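Local coordinates for protein TsrE (PDB 7CWW) that probably acts as a cyclase in the biosynthesis of the thiopeptide antibiotic thiostrepton in Streptomyces laurentii, helping to form the macrocyclic core of the peptide, at residues A138-V143 against L337-I341; Y162-Y166 against F345-L351; W15-E19 against L45-H49. One frame throughout, in Å; residues are numbered along the deposited sequence.

Interaction 1 (A138-V143 against L337-I341); sequences AFDFLV and LFYLI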
# COMPACT_ATOMS: atom_id res chain seq x y z
N ALA A 138 -4.50 7.51 7.22
CA ALA A 138 -4.15 6.21 6.66
C ALA A 138 -5.13 5.14 7.12
O ALA A 138 -5.57 4.30 6.32
CB ALA A 138 -2.71 5.83 7.06
N PHE A 139 -5.48 5.14 8.41
CA PHE A 139 -6.50 4.23 8.91
C PHE A 139 -7.78 4.35 8.08
O PHE A 139 -8.35 3.34 7.66
CB PHE A 139 -6.77 4.52 10.39
CG PHE A 139 -7.72 3.53 11.06
CD1 PHE A 139 -7.23 2.35 11.60
CD2 PHE A 139 -9.07 3.81 11.17
CE1 PHE A 139 -8.08 1.44 12.24
CE2 PHE A 139 -9.93 2.91 11.81
CZ PHE A 139 -9.44 1.73 12.34
N ASP A 140 -8.20 5.59 7.81
CA ASP A 140 -9.44 5.81 7.05
C ASP A 140 -9.39 5.14 5.69
O ASP A 140 -10.32 4.41 5.32
CB ASP A 140 -9.68 7.31 6.88
CG ASP A 140 -10.20 7.98 8.14
OD1 ASP A 140 -10.46 7.28 9.14
OD2 ASP A 140 -10.31 9.23 8.13
N PHE A 141 -8.35 5.40 4.89
CA PHE A 141 -8.43 4.88 3.53
C PHE A 141 -8.13 3.39 3.47
O PHE A 141 -8.65 2.70 2.59
CB PHE A 141 -7.57 5.71 2.56
CG PHE A 141 -6.06 5.43 2.59
CD1 PHE A 141 -5.51 4.33 1.95
CD2 PHE A 141 -5.19 6.37 3.14
CE1 PHE A 141 -4.12 4.12 1.94
CE2 PHE A 141 -3.80 6.16 3.14
CZ PHE A 141 -3.27 5.03 2.53
N LEU A 142 -7.35 2.86 4.41
CA LEU A 142 -7.12 1.42 4.44
C LEU A 142 -8.40 0.66 4.78
O LEU A 142 -8.73 -0.34 4.13
CB LEU A 142 -6.01 1.08 5.45
CG LEU A 142 -4.60 1.50 5.04
CD1 LEU A 142 -3.67 1.20 6.20
CD2 LEU A 142 -4.15 0.80 3.73
N VAL A 143 -9.13 1.11 5.81
CA VAL A 143 -10.38 0.43 6.16
C VAL A 143 -11.33 0.43 4.96
O VAL A 143 -11.86 -0.61 4.55
CB VAL A 143 -11.04 1.09 7.39
CG1 VAL A 143 -12.47 0.63 7.53
CG2 VAL A 143 -10.25 0.77 8.67
N LEU A 337 -0.78 -0.64 11.38
CA LEU A 337 -2.09 -0.32 10.84
C LEU A 337 -2.84 -1.59 10.45
O LEU A 337 -4.02 -1.75 10.77
CB LEU A 337 -1.97 0.63 9.64
CG LEU A 337 -1.67 2.10 10.00
CD1 LEU A 337 -1.15 2.86 8.78
CD2 LEU A 337 -2.89 2.84 10.60
N PHE A 338 -2.16 -2.54 9.78
CA PHE A 338 -2.87 -3.74 9.36
C PHE A 338 -3.37 -4.52 10.57
O PHE A 338 -4.50 -5.01 10.58
CB PHE A 338 -1.96 -4.63 8.51
CG PHE A 338 -1.32 -3.93 7.32
CD1 PHE A 338 -1.98 -2.87 6.68
CD2 PHE A 338 -0.08 -4.34 6.84
CE1 PHE A 338 -1.39 -2.22 5.59
CE2 PHE A 338 0.52 -3.71 5.75
CZ PHE A 338 -0.14 -2.66 5.11
N TYR A 339 -2.54 -4.61 11.61
CA TYR A 339 -2.91 -5.36 12.81
C TYR A 339 -4.09 -4.70 13.53
O TYR A 339 -5.04 -5.37 13.93
CB TYR A 339 -1.70 -5.47 13.75
CG TYR A 339 -2.02 -6.25 15.00
CD1 TYR A 339 -1.90 -7.63 15.04
CD2 TYR A 339 -2.47 -5.60 16.15
CE1 TYR A 339 -2.20 -8.36 16.18
CE2 TYR A 339 -2.78 -6.31 17.29
CZ TYR A 339 -2.64 -7.69 17.30
OH TYR A 339 -2.96 -8.39 18.45
N LEU A 340 -4.01 -3.38 13.72
CA LEU A 340 -5.08 -2.65 14.40
C LEU A 340 -6.40 -2.78 13.66
O LEU A 340 -7.45 -2.94 14.29
CB LEU A 340 -4.70 -1.17 14.53
CG LEU A 340 -3.48 -0.84 15.39
CD1 LEU A 340 -3.28 0.67 15.41
CD2 LEU A 340 -3.59 -1.40 16.80
N ILE A 341 -6.37 -2.70 12.33
CA ILE A 341 -7.59 -2.84 11.55
C ILE A 341 -8.18 -4.24 11.71
O ILE A 341 -9.39 -4.41 11.89
CB ILE A 341 -7.32 -2.52 10.07
CG1 ILE A 341 -7.00 -1.03 9.92
CG2 ILE A 341 -8.55 -2.92 9.21
CD1 ILE A 341 -6.51 -0.63 8.55
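Ile-341 carries CG1 anti to its own carbonyl carbon (chi1 -68°) and stays extended beyond it, so that CD1 is driven between Leu-142 and Val-143, while Phe-139 swings its ring away from its backbone N (chi1 -174°) and brings the ring alongside the same isoleucine. The two side chains run past each other in opposite directions, with Phe-139 CE1 3.6 Å from Ile-341 CG1. The end of the isoleucine lies just as close to the helix, its CD1 3.6 Å from Leu-142 CB, and Val-143 CG2 packs against Ile-341 CG1 at 3.9 Å. Val-143 CG2 also sits over one face of the Phe-139 ring, toward its rim. The contact joins helices 131-149 and 331-349 in the helical part of the protein, and the short segments cross at -64° with their axes 10.6 Å apart. One turn before Ile-341, Leu-337 meets Leu-142 at about a right angle, Leu-142 CD1 resting 3.9 Å from Leu-337 CB. The two branches of Leu-337 divide between neighbouring residues of helix 131-149: CD1 lies 3.8 Å from Ala-138 CB, and CD2 approaches the Phe-139 ring at its edge. No hydrogen bond crosses this buried, wholly apolar interface. Phe-338, whose CE1 is 4.2 Å from Leu-142 CD1, also touches the bound polyethylene glycol chain, so the packing adjoins the wall of that pocket.

Interaction 2 (Y162-Y166 against F345-L351); sequences YKAGY and FEEEYDL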
# COMPACT_ATOMS: atom_id res chain seq x y z
N TYR A 162 -17.60 -6.49 3.61
CA TYR A 162 -16.59 -5.86 4.46
C TYR A 162 -15.75 -6.89 5.21
O TYR A 162 -14.61 -6.61 5.59
CB TYR A 162 -17.25 -4.89 5.45
CG TYR A 162 -18.17 -5.55 6.48
CD1 TYR A 162 -19.54 -5.69 6.24
CD2 TYR A 162 -17.67 -6.03 7.68
CE1 TYR A 162 -20.37 -6.30 7.18
CE2 TYR A 162 -18.49 -6.64 8.62
CZ TYR A 162 -19.84 -6.78 8.37
OH TYR A 162 -20.65 -7.38 9.30
N LYS A 163 -16.30 -8.09 5.46
CA LYS A 163 -15.49 -9.10 6.15
C LYS A 163 -14.32 -9.57 5.30
O LYS A 163 -13.37 -10.15 5.84
CB LYS A 163 -16.34 -10.29 6.55
CG LYS A 163 -17.45 -9.92 7.54
CD LYS A 163 -18.31 -11.14 7.89
CE LYS A 163 -19.61 -10.73 8.59
NZ LYS A 163 -20.36 -11.92 9.12
N ALA A 164 -14.37 -9.36 3.99
CA ALA A 164 -13.20 -9.67 3.16
C ALA A 164 -12.09 -8.64 3.36
O ALA A 164 -10.91 -8.95 3.11
CB ALA A 164 -13.61 -9.74 1.69
N GLY A 165 -12.42 -7.44 3.83
CA GLY A 165 -11.39 -6.51 4.24
C GLY A 165 -10.66 -6.99 5.48
O GLY A 165 -9.43 -6.94 5.55
N TYR A 166 -11.41 -7.50 6.46
CA TYR A 166 -10.81 -8.13 7.63
C TYR A 166 -9.84 -9.25 7.24
O TYR A 166 -8.69 -9.26 7.67
CB TYR A 166 -11.90 -8.69 8.54
CG TYR A 166 -11.45 -9.72 9.55
CD1 TYR A 166 -10.48 -9.43 10.51
CD2 TYR A 166 -12.02 -10.98 9.57
CE1 TYR A 166 -10.08 -10.38 11.43
CE2 TYR A 166 -11.64 -11.93 10.50
CZ TYR A 166 -10.67 -11.63 11.42
OH TYR A 166 -10.29 -12.58 12.34
N PHE A 345 -11.82 -5.02 13.37
CA PHE A 345 -12.85 -5.79 12.65
C PHE A 345 -13.28 -7.00 13.47
O PHE A 345 -14.47 -7.27 13.64
CB PHE A 345 -12.31 -6.28 11.30
CG PHE A 345 -12.61 -5.38 10.14
CD1 PHE A 345 -13.91 -5.08 9.76
CD2 PHE A 345 -11.57 -4.88 9.36
CE1 PHE A 345 -14.17 -4.29 8.65
CE2 PHE A 345 -11.81 -4.08 8.25
CZ PHE A 345 -13.12 -3.78 7.90
N GLU A 346 -12.29 -7.76 13.96
CA GLU A 346 -12.56 -9.01 14.66
C GLU A 346 -13.45 -8.80 15.87
O GLU A 346 -14.42 -9.55 16.08
CB GLU A 346 -11.24 -9.64 15.08
CG GLU A 346 -11.27 -11.12 15.31
CD GLU A 346 -9.89 -11.64 15.65
OE1 GLU A 346 -9.56 -11.73 16.85
OE2 GLU A 346 -9.11 -11.89 14.70
N GLU A 347 -13.12 -7.81 16.70
CA GLU A 347 -13.91 -7.58 17.90
C GLU A 347 -15.22 -6.86 17.60
O GLU A 347 -16.25 -7.15 18.23
CB GLU A 347 -13.10 -6.76 18.91
CG GLU A 347 -12.12 -7.58 19.72
CD GLU A 347 -11.38 -6.74 20.75
OE1 GLU A 347 -11.63 -5.52 20.81
OE2 GLU A 347 -10.56 -7.32 21.50
N GLU A 348 -15.21 -5.91 16.67
CA GLU A 348 -16.42 -5.13 16.45
C GLU A 348 -17.54 -5.97 15.86
O GLU A 348 -18.71 -5.76 16.20
CB GLU A 348 -16.11 -3.92 15.56
CG GLU A 348 -17.28 -2.96 15.38
CD GLU A 348 -17.78 -2.38 16.68
OE1 GLU A 348 -17.02 -2.32 17.67
OE2 GLU A 348 -18.96 -2.00 16.73
N TYR A 349 -17.20 -6.95 15.02
CA TYR A 349 -18.21 -7.79 14.37
C TYR A 349 -18.17 -9.24 14.82
O TYR A 349 -18.87 -10.07 14.22
CB TYR A 349 -18.06 -7.72 12.84
CG TYR A 349 -18.18 -6.31 12.30
CD1 TYR A 349 -19.43 -5.73 12.11
CD2 TYR A 349 -17.05 -5.56 12.00
CE1 TYR A 349 -19.55 -4.43 11.61
CE2 TYR A 349 -17.15 -4.28 11.51
CZ TYR A 349 -18.40 -3.71 11.31
OH TYR A 349 -18.49 -2.43 10.81
N ASP A 350 -17.37 -9.56 15.83
CA ASP A 350 -17.34 -10.91 16.40
C ASP A 350 -17.00 -11.95 15.32
O ASP A 350 -17.70 -12.95 15.14
CB ASP A 350 -18.69 -11.23 17.07
CG ASP A 350 -18.65 -12.50 17.89
OD1 ASP A 350 -17.66 -12.70 18.63
OD2 ASP A 350 -19.60 -13.31 17.79
N LEU A 351 -15.91 -11.69 14.60
CA LEU A 351 -15.54 -12.52 13.46
C LEU A 351 -14.64 -13.68 13.87
O LEU A 351 -13.88 -13.61 14.84
CB LEU A 351 -14.83 -11.67 12.40
CG LEU A 351 -15.64 -10.47 11.91
CD1 LEU A 351 -14.88 -9.74 10.82
CD2 LEU A 351 -17.01 -10.96 11.40
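Tyr-166 and Phe-345 form the apolar centre, where the backbones come closest and the side chains slide past each other in opposite directions, CB to CB at 3.7 Å. The backbone N of Tyr-166 lies over one face of the Phe-345 ring, displaced toward its rim, so the phenylalanine packs against the backbone of the first turn of helix 163-177. Gly-165 comes close to the same ring with its backbone. On the same side of the phenol, but along its CD2 edge, Leu-351 runs past in the opposite direction and brings CD1 to 3.4 Å from Tyr-166 CD2. Leu-351 is placed there by the turn that follows helix 331-349: Asp-350 has positive phi, and Leu-351 N bonds Glu-346 O, the six-to-one bond known from Schellman motifs. Its second branch, CD2, lies 3.7 Å from CD of Lys-163, whose extended aliphatic chain closes this side.

Further out, Tyr-162 takes the crowded position between its backbone N and carbonyl carbon (chi1 65°), which brings one corner of its ring over Tyr-349. Tyr-162 CE2 stands 3.6 Å above the centre of that ring, and the planes are inclined by 44°, while Glu-348 CG lies over the opposite face. Tyr-349 also packs on helix 183-211, through Leu-205, Arg-206 and Val-209.

At the polar edge Tyr-166 OH donates to Glu-346 OE2 at 2.7 Å, meeting the anti side of the carboxylate, 21° from its plane. Ring and carboxylate stand nearly perpendicular. The short bond fixes the outer end of a phenol whose inner part is held by apolar packing, and the donated hydrogen bond would probably stabilise the carboxylate form of Glu-346.

Interaction 3 (W15-E19 against L45-H49); sequences WSVQE and LRENH
The Trp-15 indole and the Arg-46 guanidinium are the flat groups of this contact, and both are approached at their edges. Arg-46 CB lies in the plane of the indole, 4.0 Å from Trp-15 CZ3, and the neighbouring corner of the six-membered ring, Trp-15 CH2, comes within 3.4 Å of Glu-47 O. Pro-53, Leu-330 and Tyr-325 pack around the same tryptophan. The guanidinium, turned 66° from the indole, is met at its own edge by two oxygens of the helix. Arg-46 NE gives a nearly straight bond of 3.1 Å to Gln-18 OE1 (166° at the hydrogen), with the acceptor almost exactly in the guanidinium plane. Its NH1 turns to the main chain and makes a weak, bent bond of 2.9 Å to Trp-15 O, an oxygen that also accepts the helical N-H of Glu-19. A bend at chi3 turns the end of the arginine so that NE and NH1 both face oxygens of the helix. Gln-18 is itself steadied through NE2 by Val-13 O, and Arg-46 NH2 reaches Arg-326 O, tying the strand to helix 308-326. Glu-19 OE1 stays 4.6 Å from Arg-46 NH1, too far for a salt bridge, and pairs instead with Arg-134. The arrangement belongs to a beta-alpha-beta crossover: helix 15-35 connects the parallel strands 5-11 and 39-49 and packs across a three-stranded sheet in which strand 52-61 runs between them.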
# COMPACT_ATOMS: atom_id res chain seq x y z
N TRP A 15 13.80 11.01 5.53
CA TRP A 15 12.39 11.02 5.13
C TRP A 15 11.73 12.38 5.34
O TRP A 15 10.95 12.83 4.49
CB TRP A 15 11.60 9.96 5.92
CG TRP A 15 12.10 8.56 5.78
CD1 TRP A 15 12.74 7.82 6.75
CD2 TRP A 15 11.99 7.70 4.64
NE1 TRP A 15 13.05 6.57 6.26
CE2 TRP A 15 12.58 6.46 4.97
CE3 TRP A 15 11.44 7.87 3.36
CZ2 TRP A 15 12.64 5.39 4.08
CZ3 TRP A 15 11.50 6.80 2.46
CH2 TRP A 15 12.10 5.58 2.83
N SER A 16 12.00 13.03 6.47
CA SER A 16 11.32 14.29 6.75
C SER A 16 11.77 15.38 5.77
O SER A 16 10.96 16.23 5.37
CB SER A 16 11.59 14.73 8.19
OG SER A 16 12.97 15.05 8.35
N VAL A 17 13.05 15.36 5.39
CA VAL A 17 13.56 16.33 4.43
C VAL A 17 12.99 16.07 3.04
O VAL A 17 12.73 17.01 2.28
CB VAL A 17 15.10 16.30 4.44
CG1 VAL A 17 15.67 17.31 3.43
CG2 VAL A 17 15.62 16.60 5.84
N GLN A 18 12.77 14.79 2.68
CA GLN A 18 12.09 14.49 1.43
C GLN A 18 10.74 15.18 1.37
O GLN A 18 10.33 15.68 0.31
CB GLN A 18 11.88 12.98 1.27
CG GLN A 18 13.18 12.17 1.17
CD GLN A 18 12.87 10.71 1.16
OE1 GLN A 18 11.74 10.32 0.86
NE2 GLN A 18 13.85 9.87 1.50
N GLU A 19 10.02 15.19 2.48
CA GLU A 19 8.69 15.78 2.49
C GLU A 19 8.77 17.29 2.27
O GLU A 19 8.05 17.84 1.43
CB GLU A 19 8.00 15.45 3.82
CG GLU A 19 6.60 16.01 3.99
CD GLU A 19 5.97 15.55 5.30
OE1 GLU A 19 6.04 14.33 5.59
OE2 GLU A 19 5.44 16.41 6.04
N LEU A 45 8.20 8.82 -6.10
CA LEU A 45 8.21 7.67 -5.21
C LEU A 45 9.16 7.98 -4.08
O LEU A 45 10.02 8.85 -4.19
CB LEU A 45 8.66 6.36 -5.92
CG LEU A 45 7.79 5.84 -7.07
CD1 LEU A 45 8.41 4.60 -7.75
CD2 LEU A 45 6.33 5.56 -6.61
N ARG A 46 9.00 7.27 -2.97
CA ARG A 46 9.96 7.35 -1.88
C ARG A 46 10.43 5.94 -1.59
O ARG A 46 9.61 5.04 -1.37
CB ARG A 46 9.34 8.01 -0.65
CG ARG A 46 8.98 9.47 -0.93
CD ARG A 46 8.01 10.01 0.07
NE ARG A 46 8.68 10.49 1.28
CZ ARG A 46 8.04 10.87 2.37
NH1 ARG A 46 8.72 11.30 3.44
NH2 ARG A 46 6.72 10.84 2.40
N GLU A 47 11.74 5.74 -1.66
CA GLU A 47 12.30 4.40 -1.58
C GLU A 47 13.54 4.46 -0.70
O GLU A 47 13.86 5.51 -0.13
CB GLU A 47 12.60 3.86 -2.98
CG GLU A 47 11.44 3.97 -3.97
CD GLU A 47 11.77 3.32 -5.31
OE1 GLU A 47 11.79 2.07 -5.36
OE2 GLU A 47 12.01 4.06 -6.29
N ASN A 48 14.28 3.36 -0.62
CA ASN A 48 15.43 3.28 0.27
C ASN A 48 16.43 2.31 -0.33
O ASN A 48 16.05 1.24 -0.80
CB ASN A 48 14.99 2.82 1.67
CG ASN A 48 16.10 2.91 2.70
OD1 ASN A 48 17.28 3.01 2.36
ND2 ASN A 48 15.72 2.86 3.97
N HIS A 49 17.71 2.68 -0.29
CA HIS A 49 18.80 1.78 -0.68
C HIS A 49 19.86 1.80 0.41
O HIS A 49 20.43 2.87 0.70
CB HIS A 49 19.41 2.16 -2.03
CG HIS A 49 20.40 1.15 -2.55
ND1 HIS A 49 20.01 -0.06 -3.08
CD2 HIS A 49 21.75 1.18 -2.61
CE1 HIS A 49 21.08 -0.74 -3.44
NE2 HIS A 49 22.15 -0.01 -3.17

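Interaction 3 comes first along the chain and closes before the other two open; the segments of interactions 1 and 2 then alternate. Those two share helix 331-349, with centres about 12 Å apart: its middle packs on helix 131-149, and its C-terminal end, with the turn beyond, on the start of helix 163-177. One long helix thus draws together two earlier helices. Interaction 3 belongs instead to the small three-stranded sheet and its helix 15-35, its centre about 22 Å from that of interaction 1 and 34 Å from that of interaction 2, the latter across the centre of the chain. The bound polyethylene glycol touches residues of interactions 1 and 2, so both adjoin its pocket.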